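Local structure of sugar-binding transport ATP-binding protein (Pyrococcus horikoshii, 1V43) at residues F286-V298 and L326-L339. The protein probably binds and hydrolyses ATP as the nucleotide-binding subunit of an ABC transporter that takes up sugars. Sequence-based numbering, arbitrary orientation.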
loop_
_atom_site.group_PDB
_atom_site.type_symbol
_atom_site.label_atom_id
_atom_site.label_comp_id
_atom_site.label_asym_id
_atom_site.label_seq_id
_atom_site.Cartn_x
_atom_site.Cartn_y
_atom_site.Cartn_z
ATOM N N PHE A 286 -5.479 -21.336 14.105
ATOM C CA PHE A 286 -5.091 -20.303 15.063
ATOM C C PHE A 286 -4.731 -19.032 14.289
ATOM O O PHE A 286 -4.086 -19.098 13.247
ATOM C CB PHE A 286 -3.870 -20.780 15.853
ATOM C CG PHE A 286 -3.230 -19.716 16.707
ATOM C CD1 PHE A 286 -3.826 -19.297 17.888
ATOM C CD2 PHE A 286 -2.019 -19.148 16.336
ATOM C CE1 PHE A 286 -3.222 -18.333 18.688
ATOM C CE2 PHE A 286 -1.412 -18.187 17.131
ATOM C CZ PHE A 286 -2.016 -17.781 18.310
ATOM N N GLY A 287 -5.140 -17.882 14.803
ATOM C CA GLY A 287 -4.838 -16.640 14.124
ATOM C C GLY A 287 -4.482 -15.499 15.058
ATOM O O GLY A 287 -5.123 -15.299 16.092
ATOM N N ILE A 288 -3.436 -14.757 14.706
ATOM C CA ILE A 288 -3.023 -13.603 15.495
ATOM C C ILE A 288 -2.389 -12.639 14.511
ATOM O O ILE A 288 -1.580 -13.051 13.686
ATOM C CB ILE A 288 -2.039 -13.987 16.633
ATOM C CG1 ILE A 288 -1.751 -12.749 17.479
ATOM C CG2 ILE A 288 -0.763 -14.595 16.070
ATOM C CD1 ILE A 288 -0.846 -13.017 18.631
ATOM N N ARG A 289 -2.797 -11.370 14.562
ATOM C CA ARG A 289 -2.279 -10.368 13.623
ATOM C C ARG A 289 -0.874 -9.890 13.964
ATOM O O ARG A 289 -0.540 -9.761 15.134
ATOM C CB ARG A 289 -3.206 -9.139 13.570
ATOM C CG ARG A 289 -4.609 -9.418 13.067
ATOM C CD ARG A 289 -5.339 -8.111 12.857
ATOM N NE ARG A 289 -6.752 -8.272 12.547
ATOM C CZ ARG A 289 -7.251 -8.460 11.336
ATOM N NH1 ARG A 289 -6.446 -8.527 10.283
ATOM N NH2 ARG A 289 -8.568 -8.524 11.169
ATOM N N PRO A 290 -0.046 -9.615 12.937
ATOM C CA PRO A 290 1.340 -9.136 13.070
ATOM C C PRO A 290 1.424 -7.972 14.069
ATOM O O PRO A 290 2.340 -7.909 14.894
ATOM C CB PRO A 290 1.691 -8.677 11.654
ATOM C CG PRO A 290 0.892 -9.641 10.784
ATOM C CD PRO A 290 -0.448 -9.691 11.516
ATOM N N GLU A 291 0.454 -7.065 13.986
ATOM C CA GLU A 291 0.402 -5.897 14.862
ATOM C C GLU A 291 -0.094 -6.216 16.270
ATOM O O GLU A 291 -0.145 -5.322 17.113
ATOM C CB GLU A 291 -0.488 -4.797 14.263
ATOM C CG GLU A 291 -1.981 -5.159 14.201
ATOM C CD GLU A 291 -2.406 -5.747 12.856
ATOM O OE1 GLU A 291 -1.616 -6.485 12.239
ATOM O OE2 GLU A 291 -3.543 -5.475 12.421
ATOM N N HIS A 292 -0.473 -7.471 16.527
ATOM C CA HIS A 292 -0.937 -7.837 17.860
ATOM C C HIS A 292 0.100 -8.670 18.586
ATOM O O HIS A 292 -0.193 -9.353 19.565
ATOM C CB HIS A 292 -2.289 -8.569 17.810
ATOM C CG HIS A 292 -3.424 -7.691 17.375
ATOM N ND1 HIS A 292 -3.403 -6.323 17.544
ATOM C CD2 HIS A 292 -4.581 -7.973 16.729
ATOM C CE1 HIS A 292 -4.491 -5.798 17.012
ATOM N NE2 HIS A 292 -5.223 -6.777 16.510
ATOM N N MET A 293 1.325 -8.589 18.091
ATOM C CA MET A 293 2.461 -9.285 18.673
ATOM C C MET A 293 3.547 -8.241 18.813
ATOM O O MET A 293 3.451 -7.145 18.253
ATOM C CB MET A 293 2.955 -10.395 17.746
ATOM C CG MET A 293 1.974 -11.542 17.537
ATOM S SD MET A 293 2.439 -12.579 16.134
ATOM C CE MET A 293 3.639 -13.394 16.806
ATOM N N THR A 294 4.587 -8.578 19.560
ATOM C CA THR A 294 5.706 -7.671 19.746
ATOM C C THR A 294 6.937 -8.519 20.045
ATOM O O THR A 294 6.868 -9.747 20.015
ATOM C CB THR A 294 5.435 -6.690 20.899
ATOM O OG1 THR A 294 6.396 -5.626 20.851
ATOM C CG2 THR A 294 5.519 -7.401 22.253
ATOM N N VAL A 295 8.063 -7.869 20.306
ATOM C CA VAL A 295 9.305 -8.579 20.620
ATOM C C VAL A 295 9.811 -8.120 21.988
ATOM O O VAL A 295 9.710 -6.945 22.320
ATOM C CB VAL A 295 10.413 -8.277 19.577
ATOM C CG1 VAL A 295 11.747 -8.759 20.092
ATOM C CG2 VAL A 295 10.106 -8.955 18.255
ATOM N N GLU A 296 10.356 -9.040 22.776
ATOM C CA GLU A 296 10.879 -8.684 24.092
ATOM C C GLU A 296 11.906 -7.563 23.998
ATOM O O GLU A 296 12.733 -7.542 23.079
ATOM C CB GLU A 296 11.554 -9.881 24.762
ATOM C CG GLU A 296 12.304 -9.484 26.040
ATOM C CD GLU A 296 13.112 -10.620 26.642
ATOM O OE1 GLU A 296 14.110 -11.058 25.991
ATOM O OE2 GLU A 296 12.748 -11.070 27.771
ATOM N N GLY A 297 11.851 -6.652 24.967
ATOM C CA GLY A 297 12.779 -5.537 25.010
ATOM C C GLY A 297 12.537 -4.535 23.908
ATOM O O GLY A 297 13.412 -4.287 23.084
ATOM N N VAL A 298 11.349 -3.946 23.901
ATOM C CA VAL A 298 10.984 -2.978 22.880
ATOM C C VAL A 298 9.845 -2.072 23.338
ATOM O O VAL A 298 10.074 -0.926 23.729
ATOM C CB VAL A 298 10.597 -3.717 21.572
ATOM C CG1 VAL A 298 9.604 -2.907 20.759
ATOM C CG2 VAL A 298 11.845 -3.965 20.744
ATOM N N LEU A 326 8.948 -8.047 10.853
ATOM C CA LEU A 326 9.820 -9.199 11.045
ATOM C C LEU A 326 9.141 -10.505 10.660
ATOM O O LEU A 326 7.990 -10.749 11.037
ATOM C CB LEU A 326 10.236 -9.310 12.510
ATOM C CG LEU A 326 10.735 -8.058 13.219
ATOM C CD1 LEU A 326 11.034 -8.422 14.678
ATOM C CD2 LEU A 326 11.970 -7.506 12.522
ATOM N N HIS A 327 9.855 -11.336 9.905
ATOM C CA HIS A 327 9.349 -12.650 9.524
ATOM C C HIS A 327 10.105 -13.567 10.475
ATOM O O HIS A 327 11.300 -13.806 10.298
ATOM C CB HIS A 327 9.686 -12.981 8.069
ATOM C CG HIS A 327 9.162 -11.981 7.078
ATOM N ND1 HIS A 327 9.110 -12.235 5.725
ATOM C CD2 HIS A 327 8.711 -10.713 7.238
ATOM C CE1 HIS A 327 8.649 -11.169 5.093
ATOM N NE2 HIS A 327 8.400 -10.231 5.989
ATOM N N VAL A 328 9.409 -14.039 11.509
ATOM C CA VAL A 328 10.008 -14.891 12.522
ATOM C C VAL A 328 9.545 -16.326 12.400
ATOM O O VAL A 328 8.354 -16.589 12.218
ATOM C CB VAL A 328 9.644 -14.417 13.944
ATOM C CG1 VAL A 328 10.506 -15.150 14.962
ATOM C CG2 VAL A 328 9.819 -12.926 14.066
ATOM N N LYS A 329 10.493 -17.250 12.510
ATOM C CA LYS A 329 10.180 -18.667 12.430
ATOM C C LYS A 329 9.684 -19.179 13.772
ATOM O O LYS A 329 10.425 -19.186 14.746
ATOM C CB LYS A 329 11.412 -19.476 12.020
ATOM C CG LYS A 329 11.824 -19.341 10.561
ATOM C CD LYS A 329 12.935 -20.336 10.241
ATOM C CE LYS A 329 13.432 -20.224 8.806
ATOM N NZ LYS A 329 14.529 -21.203 8.534
ATOM N N PHE A 330 8.419 -19.584 13.814
ATOM C CA PHE A 330 7.800 -20.140 15.016
ATOM C C PHE A 330 7.905 -21.645 14.838
ATOM O O PHE A 330 7.099 -22.241 14.120
ATOM C CB PHE A 330 6.322 -19.751 15.086
ATOM C CG PHE A 330 6.057 -18.484 15.836
ATOM C CD1 PHE A 330 6.887 -17.378 15.684
ATOM C CD2 PHE A 330 4.956 -18.386 16.677
ATOM C CE1 PHE A 330 6.621 -16.192 16.363
ATOM C CE2 PHE A 330 4.681 -17.205 17.360
ATOM C CZ PHE A 330 5.514 -16.107 17.202
ATOM N N GLY A 331 8.890 -22.264 15.482
ATOM C CA GLY A 331 9.053 -23.694 15.313
ATOM C C GLY A 331 9.241 -23.901 13.826
ATOM O O GLY A 331 10.103 -23.263 13.221
ATOM N N ASP A 332 8.427 -24.766 13.227
ATOM C CA ASP A 332 8.514 -25.034 11.789
ATOM C C ASP A 332 7.739 -23.998 10.985
ATOM O O ASP A 332 7.803 -23.983 9.751
ATOM C CB ASP A 332 7.944 -26.420 11.453
ATOM C CG ASP A 332 8.774 -27.556 12.020
ATOM O OD1 ASP A 332 10.001 -27.580 11.770
ATOM O OD2 ASP A 332 8.192 -28.430 12.704
ATOM N N GLU A 333 7.014 -23.131 11.688
ATOM C CA GLU A 333 6.193 -22.117 11.040
ATOM C C GLU A 333 6.867 -20.766 10.837
ATOM O O GLU A 333 7.906 -20.476 11.427
ATOM C CB GLU A 333 4.906 -21.929 11.835
ATOM C CG GLU A 333 3.663 -21.966 10.981
ATOM C CD GLU A 333 3.496 -23.282 10.254
ATOM O OE1 GLU A 333 3.497 -24.337 10.924
ATOM O OE2 GLU A 333 3.360 -23.261 9.013
ATOM N N LEU A 334 6.254 -19.943 9.991
ATOM C CA LEU A 334 6.772 -18.607 9.697
ATOM C C LEU A 334 5.650 -17.576 9.854
ATOM O O LEU A 334 4.632 -17.645 9.164
ATOM C CB LEU A 334 7.314 -18.574 8.269
ATOM C CG LEU A 334 8.170 -17.381 7.848
ATOM C CD1 LEU A 334 9.369 -17.242 8.773
ATOM C CD2 LEU A 334 8.632 -17.591 6.412
ATOM N N VAL A 335 5.831 -16.626 10.765
ATOM C CA VAL A 335 4.817 -15.600 10.990
ATOM C C VAL A 335 5.431 -14.214 10.872
ATOM O O VAL A 335 6.652 -14.061 10.944
ATOM C CB VAL A 335 4.168 -15.720 12.394
ATOM C CG1 VAL A 335 3.584 -17.113 12.590
ATOM C CG2 VAL A 335 5.194 -15.408 13.470
ATOM N N LYS A 336 4.584 -13.206 10.691
ATOM C CA LYS A 336 5.063 -11.829 10.581
ATOM C C LYS A 336 4.707 -11.056 11.824
ATOM O O LYS A 336 3.610 -11.196 12.349
ATOM C CB LYS A 336 4.431 -11.118 9.384
ATOM C CG LYS A 336 4.806 -11.688 8.037
ATOM C CD LYS A 336 4.061 -10.948 6.953
ATOM C CE LYS A 336 4.349 -11.505 5.582
ATOM N NZ LYS A 336 3.641 -10.703 4.549
ATOM N N VAL A 337 5.643 -10.232 12.281
ATOM C CA VAL A 337 5.446 -9.394 13.450
ATOM C C VAL A 337 5.668 -7.945 13.009
ATOM O O VAL A 337 6.704 -7.606 12.427
ATOM C CB VAL A 337 6.438 -9.751 14.570
ATOM C CG1 VAL A 337 6.324 -8.745 15.709
ATOM C CG2 VAL A 337 6.151 -11.163 15.086
ATOM N N LYS A 338 4.692 -7.087 13.280
ATOM C CA LYS A 338 4.810 -5.699 12.875
ATOM C C LYS A 338 5.184 -4.780 14.028
ATOM O O LYS A 338 4.443 -4.660 14.995
ATOM C CB LYS A 338 3.500 -5.231 12.242
ATOM C CG LYS A 338 3.519 -3.785 11.798
ATOM C CD LYS A 338 2.194 -3.410 11.165
ATOM C CE LYS A 338 2.158 -1.940 10.791
ATOM N NZ LYS A 338 0.912 -1.585 10.072
ATOM N N LEU A 339 6.340 -4.134 13.913
ATOM C CA LEU A 339 6.808 -3.217 14.940
ATOM C C LEU A 339 6.816 -1.783 14.412
ATOM O O LEU A 339 7.234 -1.535 13.283
ATOM C CB LEU A 339 8.226 -3.579 15.360
ATOM C CG LEU A 339 8.475 -5.005 15.845
ATOM C CD1 LEU A 339 9.975 -5.207 16.024
ATOM C CD2 LEU A 339 7.721 -5.247 17.153
HETATM O O HOH W 1 3.890 -4.524 17.550
#
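Phe330 meets Met293 through the far end of its ring: CZ lies 3.3 Å from Met293 CE, approached obliquely; the ring is poorly ordered, so the shortness is doubtful evidence of tight packing. One face of the same ring carries Val335 CG2, 3.3 Å above the plane and displaced toward the rim. Met293 is bent at chi3 (76°), which puts its methyl within touching distance of both Phe330 and Val337, whose CG2 is 3.8 Å from CE. Val353 of strand 350-356 also touches both Met293 and Phe330, so the methionine belongs to a buried apolar core. Farther along, the Val295 and Leu326 side chains cross at about a right angle, CG2 to CD1 3.7 Å, and Leu339 CD2 comes to 3.9 Å from Thr294 OG1, these side chains again crossing at about a right angle.

The backbones meet at the 3-10 turn of Pro290 and Glu291. Lys338 N donates to Pro290 O over 3.0 Å, almost straight at 174° about the hydrogen, yet the donor stands well above the carbonyl plane instead of on a lone pair. Beside it, Pro290 CA makes a CH···O contact with Lys336 O. One water donates to both Met293 O and Lys338 O, bridging strands 293-295 and 333-339, whose axes cross at 76°, an angle unlike that of regular sheet pairing.

Within this chain these are the two outermost strands of one antiparallel sheet in the TOBE region, so their meeting is consistent with the barrel closure of OB-type folds. With its chain extended beyond CG, Lys338 NZ forms a salt bridge with Asp323 OD2 and a hydrogen bond with Thr322 OG1, both of the second subunit, while Glu291 OE2 is hydrogen-bonded to Tyr230 OH. The chemistry thus implies an apolar closure with few polar links, one direct backbone bond and one water bridge, bordered by a lysine committed to the dimer interface.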